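Putative ribose operon repressor (Burkholderia thailandensis, PDB 3EGC) is of unproven function but, as a LacI-family protein, probably represses transcription by binding DNA under the control of a small ligand such as a sugar. Local coordinates at residues V11-S16 / E25-V30; E55-F60 / D66-A71; N94-I99 / A262-L267; V105-V110 / E238-R243. One frame throughout, in Å; residues are numbered along the deposited sequence.

Interaction 1: residues V11-S16 / E25-V30; sequences VGLIVS and EVASGV
Leu13, on the strand 10-15, sends its two methyl branches to two different residues of the helix 21-36. The close part of the contact is the CD2 branch: Leu13 CD2 lies 3.7 Å from Ala27 CB and 3.8 Å from Ala27 CA, so that the methyl rests on the small side chain and the backbone of the helix together. With CG anti to the backbone N (chi1 170°), the branched end of the leucine is put on the helix side. Ala27 has nothing beyond CB, consistent with the approach of the CA atoms of Leu13 and Ala27 to 7.7 Å. The other branch is held more loosely. Leu13 CD1 comes to 4.4 Å from Val30 CG2, one helical turn further on, and Val30 also packs on Ile69 of the neighbouring strand 67-70 and on Met249 of the helix 241-257. The far side of the helix turns to a polar partner instead: Ser28 OG is hydrogen-bonded to Glu19 of the second subunit. Strand, helix and the following strand 40-45 form the first beta-alpha-beta unit of the periplasmic-binding-protein-like fold. Since all three touching residues are buried and meet through carbon alone, the helix is seated on the sheet here by hydrophobic and van der Waals contact, whereas its outer side takes part in the subunit interface.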
loop_
_atom_site.group_PDB
_atom_site.type_symbol
_atom_site.label_atom_id
_atom_site.label_comp_id
_atom_site.label_asym_id
_atom_site.label_seq_id
_atom_site.Cartn_x
_atom_site.Cartn_y
_atom_site.Cartn_z
ATOM N N VAL A 11 -6.703 7.930 -19.752
ATOM C CA VAL A 11 -5.298 8.202 -19.598
ATOM C C VAL A 11 -4.672 6.909 -19.095
ATOM O O VAL A 11 -5.323 6.167 -18.410
ATOM C CB VAL A 11 -5.164 9.362 -18.605
ATOM C CG1 VAL A 11 -3.926 9.265 -17.781
ATOM C CG2 VAL A 11 -5.298 10.656 -19.315
ATOM N N GLY A 12 -3.413 6.679 -19.404
ATOM C CA GLY A 12 -2.727 5.447 -19.015
ATOM C C GLY A 12 -1.892 5.723 -17.774
ATOM O O GLY A 12 -1.170 6.711 -17.768
ATOM N N LEU A 13 -2.047 4.925 -16.709
ATOM C CA LEU A 13 -1.201 5.054 -15.527
ATOM C C LEU A 13 -0.347 3.804 -15.422
ATOM O O LEU A 13 -0.863 2.679 -15.403
ATOM C CB LEU A 13 -1.992 5.239 -14.248
ATOM C CG LEU A 13 -1.218 5.137 -12.932
ATOM C CD1 LEU A 13 -0.099 6.214 -12.803
ATOM C CD2 LEU A 13 -2.133 5.199 -11.691
ATOM N N ILE A 14 0.943 3.998 -15.498
ATOM C CA ILE A 14 1.858 2.882 -15.493
ATOM C C ILE A 14 2.744 3.078 -14.304
ATOM O O ILE A 14 3.376 4.074 -14.183
ATOM C CB ILE A 14 2.703 2.797 -16.804
ATOM C CG1 ILE A 14 1.777 2.508 -17.992
ATOM C CG2 ILE A 14 3.848 1.728 -16.655
ATOM C CD1 ILE A 14 2.456 2.520 -19.409
ATOM N N VAL A 15 2.757 2.116 -13.417
ATOM C CA VAL A 15 3.409 2.263 -12.161
ATOM C C VAL A 15 4.445 1.151 -11.980
ATOM O O VAL A 15 4.163 -0.007 -12.262
ATOM C CB VAL A 15 2.304 2.258 -11.072
ATOM C CG1 VAL A 15 2.728 1.584 -9.801
ATOM C CG2 VAL A 15 1.795 3.696 -10.848
ATOM N N SER A 16 5.618 1.482 -11.438
ATOM C CA SER A 16 6.658 0.505 -11.246
ATOM C C SER A 16 6.383 -0.532 -10.110
ATOM O O SER A 16 6.902 -1.701 -10.167
ATOM C CB SER A 16 7.961 1.206 -11.006
ATOM O OG SER A 16 7.810 2.255 -10.042
ATOM N N GLU A 25 -0.701 5.282 -3.166
ATOM C CA GLU A 25 -1.170 6.633 -2.795
ATOM C C GLU A 25 -1.011 7.658 -3.968
ATOM O O GLU A 25 -1.822 8.551 -4.101
ATOM C CB GLU A 25 -0.431 7.140 -1.561
ATOM C CG GLU A 25 -0.704 6.390 -0.241
ATOM C CD GLU A 25 0.182 6.942 0.905
ATOM O OE1 GLU A 25 0.987 7.897 0.722
ATOM O OE2 GLU A 25 0.062 6.489 2.038
ATOM N N VAL A 26 0.027 7.516 -4.799
ATOM C CA VAL A 26 0.145 8.364 -6.019
ATOM C C VAL A 26 -1.004 8.054 -7.011
ATOM O O VAL A 26 -1.597 8.959 -7.605
ATOM C CB VAL A 26 1.491 8.120 -6.788
ATOM C CG1 VAL A 26 1.431 8.751 -8.184
ATOM C CG2 VAL A 26 2.751 8.676 -5.945
ATOM N N ALA A 27 -1.298 6.749 -7.169
ATOM C CA ALA A 27 -2.359 6.298 -8.039
ATOM C C ALA A 27 -3.724 6.868 -7.583
ATOM O O ALA A 27 -4.553 7.274 -8.441
ATOM C CB ALA A 27 -2.421 4.752 -8.035
ATOM N N SER A 28 -3.944 6.830 -6.265
ATOM C CA SER A 28 -5.134 7.423 -5.614
ATOM C C SER A 28 -5.282 8.923 -6.014
ATOM O O SER A 28 -6.318 9.332 -6.478
ATOM C CB SER A 28 -4.986 7.301 -4.083
ATOM O OG SER A 28 -6.021 7.937 -3.483
ATOM N N GLY A 29 -4.219 9.703 -5.880
ATOM C CA GLY A 29 -4.231 11.131 -6.294
ATOM C C GLY A 29 -4.517 11.330 -7.786
ATOM O O GLY A 29 -5.301 12.270 -8.190
ATOM N N VAL A 30 -3.887 10.480 -8.616
ATOM C CA VAL A 30 -4.127 10.501 -10.055
ATOM C C VAL A 30 -5.639 10.186 -10.406
ATOM O O VAL A 30 -6.273 10.892 -11.181
ATOM C CB VAL A 30 -3.312 9.420 -10.767
ATOM C CG1 VAL A 30 -3.833 9.255 -12.160
ATOM C CG2 VAL A 30 -1.843 9.696 -10.732
#

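Interaction 2: residues E55-F60 / D66-A71; sequences EAVGQF and DGLILA
Leu68 of the strand 67-70 points its forked end at the helix 50-62 and divides its two methyls between Val57 and Phe60, which lie about one turn apart. Toward Val57 the two side chains cross at about a right angle. Leu68 CD1 sits 3.9 Å from Val57 CG1 and equally far from Val57 CG2, so a single leucine methyl is straddled by both arms of the valine. Val57 CG1 is anti to the backbone N and CG2 lies beside it (chi1 165°), a setting that presents both arms to the strand. Toward Phe60 the approach is oblique. Leu68 CD2 lies 3.8 Å from Phe60 CB and 4.0 Å from the ring atom Phe60 CD2, near the plane of the ring and at its edge; the methyl therefore meets the root and rim of the aromatic side chain and does not lie over its face. Ile14 of the neighbouring strand 10-15 also packs on Val57 and Phe60, while Leu84 and the helix 78-82 add further contacts to Val57. Helix and strand are consecutive elements of the alternating alpha/beta domain, and the helix covers one face of the parallel part of its sheet; Ile69, the next residue of the strand, faces the helix 241-257 instead. With three buried hydrocarbon side chains and no polar atom among the closest pairs, the contact has no directional bond between the segments and rests on the fit of leucine methyls against valine arms and ring edge, which probably helps to set how helix and strand lie together.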
loop_
_atom_site.group_PDB
_atom_site.type_symbol
_atom_site.label_atom_id
_atom_site.label_comp_id
_atom_site.label_asym_id
_atom_site.label_seq_id
_atom_site.Cartn_x
_atom_site.Cartn_y
_atom_site.Cartn_z
ATOM N N GLU A 55 6.001 -2.744 -22.813
ATOM C CA GLU A 55 4.803 -3.390 -23.309
ATOM C C GLU A 55 3.527 -2.692 -22.904
ATOM O O GLU A 55 2.536 -2.647 -23.678
ATOM C CB GLU A 55 4.727 -4.865 -22.864
ATOM C CG GLU A 55 5.859 -5.702 -23.472
ATOM C CD GLU A 55 5.872 -7.171 -23.040
ATOM O OE1 GLU A 55 6.455 -8.000 -23.801
ATOM O OE2 GLU A 55 5.346 -7.491 -21.943
ATOM N N ALA A 56 3.511 -2.174 -21.674
ATOM C CA ALA A 56 2.355 -1.408 -21.252
ATOM C C ALA A 56 2.216 -0.142 -22.112
ATOM O O ALA A 56 1.103 0.179 -22.574
ATOM C CB ALA A 56 2.410 -1.100 -19.814
ATOM N N VAL A 57 3.341 0.545 -22.353
ATOM C CA VAL A 57 3.303 1.834 -23.038
ATOM C C VAL A 57 2.677 1.605 -24.434
ATOM O O VAL A 57 1.753 2.288 -24.816
ATOM C CB VAL A 57 4.713 2.500 -23.186
ATOM C CG1 VAL A 57 4.668 3.667 -24.239
ATOM C CG2 VAL A 57 5.230 3.056 -21.843
ATOM N N GLY A 58 3.190 0.607 -25.154
ATOM C CA GLY A 58 2.688 0.219 -26.477
ATOM C C GLY A 58 1.235 -0.237 -26.439
ATOM O O GLY A 58 0.431 0.152 -27.259
ATOM N N GLN A 59 0.889 -1.005 -25.427
ATOM C CA GLN A 59 -0.472 -1.439 -25.235
ATOM C C GLN A 59 -1.417 -0.250 -25.047
ATOM O O GLN A 59 -2.485 -0.179 -25.700
ATOM C CB GLN A 59 -0.504 -2.371 -24.052
ATOM C CG GLN A 59 -1.854 -2.852 -23.657
ATOM C CD GLN A 59 -1.770 -3.685 -22.429
ATOM O OE1 GLN A 59 -1.029 -4.678 -22.400
ATOM N NE2 GLN A 59 -2.504 -3.280 -21.374
ATOM N N PHE A 60 -0.995 0.698 -24.204
ATOM C CA PHE A 60 -1.794 1.880 -23.895
ATOM C C PHE A 60 -1.888 2.859 -25.109
ATOM O O PHE A 60 -2.952 3.499 -25.444
ATOM C CB PHE A 60 -1.250 2.573 -22.571
ATOM C CG PHE A 60 -1.651 1.837 -21.273
ATOM C CD1 PHE A 60 -2.498 0.712 -21.307
ATOM C CD2 PHE A 60 -1.219 2.270 -20.058
ATOM C CE1 PHE A 60 -2.867 0.058 -20.151
ATOM C CE2 PHE A 60 -1.623 1.637 -18.853
ATOM C CZ PHE A 60 -2.431 0.529 -18.903
ATOM N N ASP A 66 -5.225 9.215 -24.057
ATOM C CA ASP A 66 -4.908 10.595 -24.405
ATOM C C ASP A 66 -3.480 10.965 -23.995
ATOM O O ASP A 66 -2.889 11.904 -24.499
ATOM C CB ASP A 66 -5.921 11.517 -23.757
ATOM C CG ASP A 66 -7.314 11.399 -24.387
ATOM O OD1 ASP A 66 -8.320 11.714 -23.745
ATOM O OD2 ASP A 66 -7.387 11.059 -25.551
ATOM N N GLY A 67 -2.925 10.203 -23.058
ATOM C CA GLY A 67 -1.630 10.530 -22.488
ATOM C C GLY A 67 -1.258 9.490 -21.455
ATOM O O GLY A 67 -2.031 8.593 -21.200
ATOM N N LEU A 68 -0.071 9.615 -20.891
ATOM C CA LEU A 68 0.460 8.672 -19.875
ATOM C C LEU A 68 1.051 9.378 -18.678
ATOM O O LEU A 68 1.867 10.301 -18.807
ATOM C CB LEU A 68 1.581 7.756 -20.430
ATOM C CG LEU A 68 1.358 6.764 -21.566
ATOM C CD1 LEU A 68 2.599 5.874 -21.847
ATOM C CD2 LEU A 68 0.130 5.882 -21.283
ATOM N N ILE A 69 0.697 8.877 -17.511
ATOM C CA ILE A 69 1.457 9.100 -16.337
ATOM C C ILE A 69 2.317 7.875 -16.058
ATOM O O ILE A 69 1.828 6.777 -15.943
ATOM C CB ILE A 69 0.573 9.371 -15.121
ATOM C CG1 ILE A 69 -0.296 10.607 -15.377
ATOM C CG2 ILE A 69 1.479 9.456 -13.853
ATOM C CD1 ILE A 69 -1.125 10.991 -14.181
ATOM N N LEU A 70 3.619 8.094 -15.888
ATOM C CA LEU A 70 4.537 6.980 -15.836
ATOM C C LEU A 70 5.439 7.053 -14.594
ATOM O O LEU A 70 6.199 7.990 -14.421
ATOM C CB LEU A 70 5.383 6.963 -17.150
ATOM C CG LEU A 70 6.560 5.991 -17.137
ATOM C CD1 LEU A 70 6.104 4.534 -16.927
ATOM C CD2 LEU A 70 7.492 6.068 -18.412
ATOM N N ALA A 71 5.327 6.098 -13.715
ATOM C CA ALA A 71 6.355 5.911 -12.685
ATOM C C ALA A 71 7.427 4.951 -13.240
ATOM O O ALA A 71 7.252 3.725 -13.245
ATOM C CB ALA A 71 5.752 5.338 -11.399
#

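Interaction 3: residues N94-I99 / A262-L267; sequences NRELRI and ATEMRL
Glu96, in the loop between the strands 90-93 and 103-107, reaches toward Glu264 and Arg266 on the strand 264-272. From its CB the chain leaves with CG between the backbone N and the carbonyl carbon (chi1 69°) and then runs extended, so that CB, CG and CD carry the carboxylate across while themselves staying more than 4.2 Å from the strand. The side chain also packs on Leu106 and Met138. At the tip, Glu96 OE2 comes to 4.0 Å from Glu264 OE1, the two carboxylate planes being turned 63° apart. In this LacI-type sugar-binding fold the strand 264-272 runs parallel beside the strand 103-107, and the meeting of loop and strand joins regions far apart in sequence. The like charges have a cation beside them: Arg266 NE gives a hydrogen bond of 2.9 Å to Glu264 OE2 within a salt bridge, on the anti side of the carboxylate but 27° out of its plane, and close to the guanidinium plane. Arg266 NH2 is in a salt bridge with Glu142 and lies 4.5 Å from Glu96 OE2, too far for a salt bridge but near enough that its charge probably eases the repulsion between the two glutamates.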
loop_
_atom_site.group_PDB
_atom_site.type_symbol
_atom_site.label_atom_id
_atom_site.label_comp_id
_atom_site.label_asym_id
_atom_site.label_seq_id
_atom_site.Cartn_x
_atom_site.Cartn_y
_atom_site.Cartn_z
ATOM N N ASN A 94 7.928 10.718 -9.590
ATOM C CA ASN A 94 8.864 10.108 -8.667
ATOM C C ASN A 94 10.297 10.165 -9.219
ATOM O O ASN A 94 11.232 10.665 -8.532
ATOM C CB ASN A 94 8.401 8.701 -8.269
ATOM C CG ASN A 94 9.452 7.908 -7.473
ATOM O OD1 ASN A 94 9.793 6.769 -7.840
ATOM N ND2 ASN A 94 9.970 8.488 -6.425
ATOM N N ARG A 95 10.455 9.675 -10.452
ATOM C CA ARG A 95 11.744 9.686 -11.148
ATOM C C ARG A 95 11.535 10.386 -12.489
ATOM O O ARG A 95 10.555 10.103 -13.161
ATOM C CB ARG A 95 12.294 8.255 -11.403
ATOM C CG ARG A 95 12.921 7.603 -10.189
ATOM C CD ARG A 95 12.170 6.411 -9.700
ATOM N NE ARG A 95 12.447 5.209 -10.484
ATOM C CZ ARG A 95 12.358 3.956 -10.043
ATOM N NH1 ARG A 95 12.028 3.671 -8.790
ATOM N NH2 ARG A 95 12.607 2.971 -10.888
ATOM N N GLU A 96 12.462 11.258 -12.875
ATOM C CA GLU A 96 12.334 11.999 -14.121
ATOM C C GLU A 96 12.713 11.114 -15.316
ATOM O O GLU A 96 13.392 10.083 -15.169
ATOM C CB GLU A 96 13.206 13.263 -14.085
ATOM C CG GLU A 96 14.644 12.899 -14.120
ATOM C CD GLU A 96 15.572 14.074 -13.877
ATOM O OE1 GLU A 96 16.668 14.119 -14.106
ATOM O OE2 GLU A 96 15.355 15.090 -13.455
ATOM N N LEU A 97 12.284 11.520 -16.507
ATOM C CA LEU A 97 12.597 10.793 -17.725
ATOM C C LEU A 97 13.807 11.378 -18.444
ATOM O O LEU A 97 14.659 10.626 -18.942
ATOM C CB LEU A 97 11.411 10.821 -18.665
ATOM C CG LEU A 97 10.504 9.604 -18.786
ATOM C CD1 LEU A 97 10.876 8.552 -17.760
ATOM C CD2 LEU A 97 9.016 10.018 -18.716
ATOM N N ARG A 98 13.900 12.706 -18.491
ATOM C CA ARG A 98 14.983 13.349 -19.244
ATOM C C ARG A 98 14.742 13.097 -20.705
ATOM O O ARG A 98 15.625 12.684 -21.426
ATOM C CB ARG A 98 16.341 12.782 -18.845
ATOM C CG ARG A 98 16.841 13.366 -17.531
ATOM C CD ARG A 98 17.808 12.474 -16.854
ATOM N NE ARG A 98 18.913 12.066 -17.715
ATOM C CZ ARG A 98 19.569 10.927 -17.558
ATOM N NH1 ARG A 98 20.559 10.606 -18.390
ATOM N NH2 ARG A 98 19.261 10.131 -16.543
ATOM N N ILE A 99 13.514 13.328 -21.127
ATOM C CA ILE A 99 13.175 13.296 -22.519
ATOM C C ILE A 99 12.477 14.587 -22.758
ATOM O O ILE A 99 11.519 14.900 -22.059
ATOM C CB ILE A 99 12.156 12.192 -22.795
ATOM C CG1 ILE A 99 12.685 10.821 -22.343
ATOM C CG2 ILE A 99 11.738 12.200 -24.255
ATOM C CD1 ILE A 99 13.363 10.034 -23.428
ATOM N N ALA A 262 4.186 20.931 -20.414
ATOM C CA ALA A 262 4.996 20.067 -19.574
ATOM C C ALA A 262 6.003 20.884 -18.807
ATOM O O ALA A 262 6.611 21.819 -19.344
ATOM C CB ALA A 262 5.747 19.046 -20.435
ATOM N N THR A 263 6.220 20.493 -17.553
ATOM C CA THR A 263 7.340 21.052 -16.785
ATOM C C THR A 263 7.860 20.108 -15.691
ATOM O O THR A 263 7.327 19.048 -15.504
ATOM C CB THR A 263 6.938 22.390 -16.171
ATOM O OG1 THR A 263 8.129 23.137 -15.945
ATOM C CG2 THR A 263 6.148 22.182 -14.883
ATOM N N GLU A 264 8.906 20.514 -14.995
ATOM C CA GLU A 264 9.389 19.812 -13.830
ATOM C C GLU A 264 8.856 20.470 -12.582
ATOM O O GLU A 264 9.113 21.611 -12.301
ATOM C CB GLU A 264 10.931 19.721 -13.776
ATOM C CG GLU A 264 11.453 19.169 -12.419
ATOM C CD GLU A 264 12.974 18.921 -12.348
ATOM O OE1 GLU A 264 13.589 18.644 -13.423
ATOM O OE2 GLU A 264 13.555 19.017 -11.226
ATOM N N MET A 265 8.073 19.725 -11.824
ATOM C CA MET A 265 7.557 20.232 -10.571
ATOM C C MET A 265 8.260 19.547 -9.426
ATOM O O MET A 265 8.331 18.330 -9.360
ATOM C CB MET A 265 6.069 19.978 -10.425
ATOM C CG MET A 265 5.149 21.159 -10.779
ATOM S SD MET A 265 3.374 20.746 -10.810
ATOM C CE MET A 265 2.977 21.378 -9.158
ATOM N N ARG A 266 8.777 20.346 -8.506
ATOM C CA ARG A 266 9.300 19.804 -7.281
ATOM C C ARG A 266 8.334 20.098 -6.140
ATOM O O ARG A 266 8.065 21.260 -5.835
ATOM C CB ARG A 266 10.657 20.427 -6.987
ATOM C CG ARG A 266 11.718 19.991 -7.967
ATOM C CD ARG A 266 12.310 18.652 -7.560
ATOM N NE ARG A 266 13.289 18.176 -8.509
ATOM C CZ ARG A 266 14.034 17.075 -8.348
ATOM N NH1 ARG A 266 13.908 16.316 -7.224
ATOM N NH2 ARG A 266 14.903 16.725 -9.300
ATOM N N LEU A 267 7.857 19.055 -5.480
ATOM C CA LEU A 267 6.876 19.223 -4.399
ATOM C C LEU A 267 7.464 19.171 -2.955
ATOM O O LEU A 267 8.324 18.377 -2.637
ATOM C CB LEU A 267 5.798 18.175 -4.524
ATOM C CG LEU A 267 4.487 18.563 -5.196
ATOM C CD1 LEU A 267 4.579 19.747 -6.229
ATOM C CD2 LEU A 267 3.663 17.351 -5.722
#

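Interaction 4: residues V105-V110 / E238-R243; sequences VLSENV and EQPTRR
This is a buried polar contact near the centre of the chain, joining the end of the strand 103-107 to the turn that leads into the helix 241-257. It rests on one hydrogen bond, from Ser107 OG to Gln239 OE1, 2.7 Å long. The hydroxyl approaches in the carbonyl plane, on a lone pair, with a C=O...donor angle of 132°. Ser107 OG is placed for this by lying beside its own backbone N, anti to the carbonyl carbon (chi1 -65°). The glutamine runs extended beyond CG and brings its amide across to the serine, whose CB is 3.4 Å from Gln239 OE1. Beside the hydroxyl, Pro240 CD stands 4.0 Å from Ser107 OG and adds an apolar flank. The other end of the amide is held as well, since Gln239 NE2 is hydrogen-bonded to Asp222. Asn109, at the start of the helix 109-122, comes no nearer than 4.2 Å, from its OD1 to Gln239 OE1, with the amide planes 69° apart; its own polar atoms are bound by Arg143 and Glu142. Glu108 and Pro240, each in the N-cap position of a helix, are also the centres of inverse gamma turns, so each segment bends sharply just after its bonded residue. With Ser107 giving its proton to Gln239 OE1 and Asp222 accepting from Gln239 NE2, the amide orientation is fixed at both ends, and the buried polar groups pay for one another while tying strand end to helix start.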
loop_
_atom_site.group_PDB
_atom_site.type_symbol
_atom_site.label_atom_id
_atom_site.label_comp_id
_atom_site.label_asym_id
_atom_site.label_seq_id
_atom_site.Cartn_x
_atom_site.Cartn_y
_atom_site.Cartn_z
ATOM N N VAL A 105 6.763 15.298 -12.128
ATOM C CA VAL A 105 6.370 15.664 -10.798
ATOM C C VAL A 105 7.200 14.836 -9.804
ATOM O O VAL A 105 6.966 13.642 -9.629
ATOM C CB VAL A 105 4.875 15.366 -10.519
ATOM C CG1 VAL A 105 4.486 15.871 -9.077
ATOM C CG2 VAL A 105 4.012 15.962 -11.605
ATOM N N LEU A 106 8.115 15.510 -9.115
ATOM C CA LEU A 106 9.081 14.922 -8.249
ATOM C C LEU A 106 8.998 15.509 -6.807
ATOM O O LEU A 106 8.406 16.529 -6.589
ATOM C CB LEU A 106 10.460 15.217 -8.846
ATOM C CG LEU A 106 10.599 14.971 -10.359
ATOM C CD1 LEU A 106 11.997 15.523 -10.886
ATOM C CD2 LEU A 106 10.426 13.479 -10.708
ATOM N N SER A 107 9.632 14.861 -5.845
ATOM C CA SER A 107 9.767 15.446 -4.494
ATOM C C SER A 107 11.032 16.272 -4.367
ATOM O O SER A 107 11.953 16.126 -5.189
ATOM C CB SER A 107 9.795 14.368 -3.404
ATOM O OG SER A 107 8.551 13.693 -3.350
ATOM N N GLU A 108 11.087 17.104 -3.328
ATOM C CA GLU A 108 12.352 17.786 -2.983
ATOM C C GLU A 108 13.344 16.883 -2.208
ATOM O O GLU A 108 13.622 17.074 -0.997
ATOM C CB GLU A 108 12.117 19.149 -2.299
ATOM C CG GLU A 108 11.430 19.054 -0.921
ATOM C CD GLU A 108 10.860 20.390 -0.431
ATOM O OE1 GLU A 108 11.011 21.421 -1.140
ATOM O OE2 GLU A 108 10.273 20.396 0.670
ATOM N N ASN A 109 13.889 15.902 -2.910
ATOM C CA ASN A 109 14.724 14.876 -2.249
ATOM C C ASN A 109 15.996 15.360 -1.539
ATOM O O ASN A 109 16.203 15.033 -0.365
ATOM C CB ASN A 109 15.075 13.765 -3.207
ATOM C CG ASN A 109 13.829 13.092 -3.821
ATOM O OD1 ASN A 109 12.997 12.548 -3.101
ATOM N ND2 ASN A 109 13.762 13.067 -5.146
ATOM N N VAL A 110 16.844 16.115 -2.230
ATOM C CA VAL A 110 18.003 16.741 -1.581
ATOM C C VAL A 110 17.596 17.453 -0.258
ATOM O O VAL A 110 18.054 17.110 0.824
ATOM C CB VAL A 110 18.709 17.804 -2.530
ATOM C CG1 VAL A 110 20.069 18.220 -1.958
ATOM C CG2 VAL A 110 18.894 17.302 -3.906
ATOM N N GLU A 238 8.173 12.946 5.200
ATOM C CA GLU A 238 6.928 12.661 4.542
ATOM C C GLU A 238 6.926 13.205 3.139
ATOM O O GLU A 238 7.275 14.356 2.919
ATOM C CB GLU A 238 5.744 13.231 5.337
ATOM C CG GLU A 238 4.390 12.997 4.701
ATOM C CD GLU A 238 3.295 13.633 5.490
ATOM O OE1 GLU A 238 2.789 14.715 5.066
ATOM O OE2 GLU A 238 2.949 13.055 6.554
ATOM N N GLN A 239 6.526 12.359 2.194
ATOM C CA GLN A 239 6.366 12.783 0.808
ATOM C C GLN A 239 4.898 13.098 0.577
ATOM O O GLN A 239 4.060 12.382 1.126
ATOM C CB GLN A 239 6.856 11.706 -0.141
ATOM C CG GLN A 239 8.329 11.513 -0.077
ATOM C CD GLN A 239 8.846 10.682 -1.262
ATOM O OE1 GLN A 239 9.114 11.223 -2.343
ATOM N NE2 GLN A 239 8.942 9.362 -1.067
ATOM N N PRO A 240 4.587 14.138 -0.244
ATOM C CA PRO A 240 3.196 14.459 -0.599
ATOM C C PRO A 240 2.644 13.512 -1.706
ATOM O O PRO A 240 2.298 13.928 -2.819
ATOM C CB PRO A 240 3.308 15.905 -1.118
ATOM C CG PRO A 240 4.667 15.924 -1.798
ATOM C CD PRO A 240 5.544 14.917 -1.045
ATOM N N THR A 241 2.534 12.246 -1.378
ATOM C CA THR A 241 2.204 11.215 -2.398
ATOM C C THR A 241 0.956 11.462 -3.183
ATOM O O THR A 241 0.968 11.376 -4.403
ATOM C CB THR A 241 2.052 9.818 -1.762
ATOM O OG1 THR A 241 1.100 9.881 -0.656
ATOM C CG2 THR A 241 3.349 9.354 -1.236
ATOM N N ARG A 242 -0.124 11.772 -2.495
ATOM C CA ARG A 242 -1.366 12.108 -3.175
ATOM C C ARG A 242 -1.283 13.314 -4.100
ATOM O O ARG A 242 -1.783 13.280 -5.211
ATOM C CB ARG A 242 -2.517 12.259 -2.138
ATOM C CG ARG A 242 -3.184 10.905 -1.859
ATOM C CD ARG A 242 -3.897 10.873 -0.460
ATOM N NE ARG A 242 -2.920 10.920 0.625
ATOM C CZ ARG A 242 -2.753 9.980 1.562
ATOM N NH1 ARG A 242 -3.543 8.906 1.603
ATOM N NH2 ARG A 242 -1.800 10.150 2.493
ATOM N N ARG A 243 -0.667 14.385 -3.622
ATOM C CA ARG A 243 -0.450 15.597 -4.390
ATOM C C ARG A 243 0.440 15.345 -5.594
ATOM O O ARG A 243 0.260 15.942 -6.604
ATOM C CB ARG A 243 0.145 16.700 -3.493
ATOM C CG ARG A 243 0.289 18.086 -4.159
ATOM C CD ARG A 243 -1.021 18.818 -4.174
ATOM N NE ARG A 243 -0.955 20.027 -4.993
ATOM C CZ ARG A 243 -0.879 21.273 -4.509
ATOM N NH1 ARG A 243 -0.873 21.482 -3.188
ATOM N NH2 ARG A 243 -0.818 22.299 -5.352
#

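In the fold
All four contacts reach one mixed sheet and follow in series along the chain, except that interaction 4 is nested inside the loop closed by interaction 3. Interactions 1 and 2, their centres 11 Å apart, lie on the neighbouring strands 10-15 and 67-70, probably joined by backbone hydrogen bonds, and place helices 21-36 and 50-62 on opposite faces of that part of the sheet. Interactions 3 and 4, also 11 Å apart, meet where the strands 103-107 and 264-272 pair. Interactions 1 and 4 (centres 14 Å apart) touch by packing of Val26 on the backbone of Thr241, whereas interactions 2 and 4 (22 Å) do not. Local alpha/beta packing is thus combined with late-chain segments returning to the early strands.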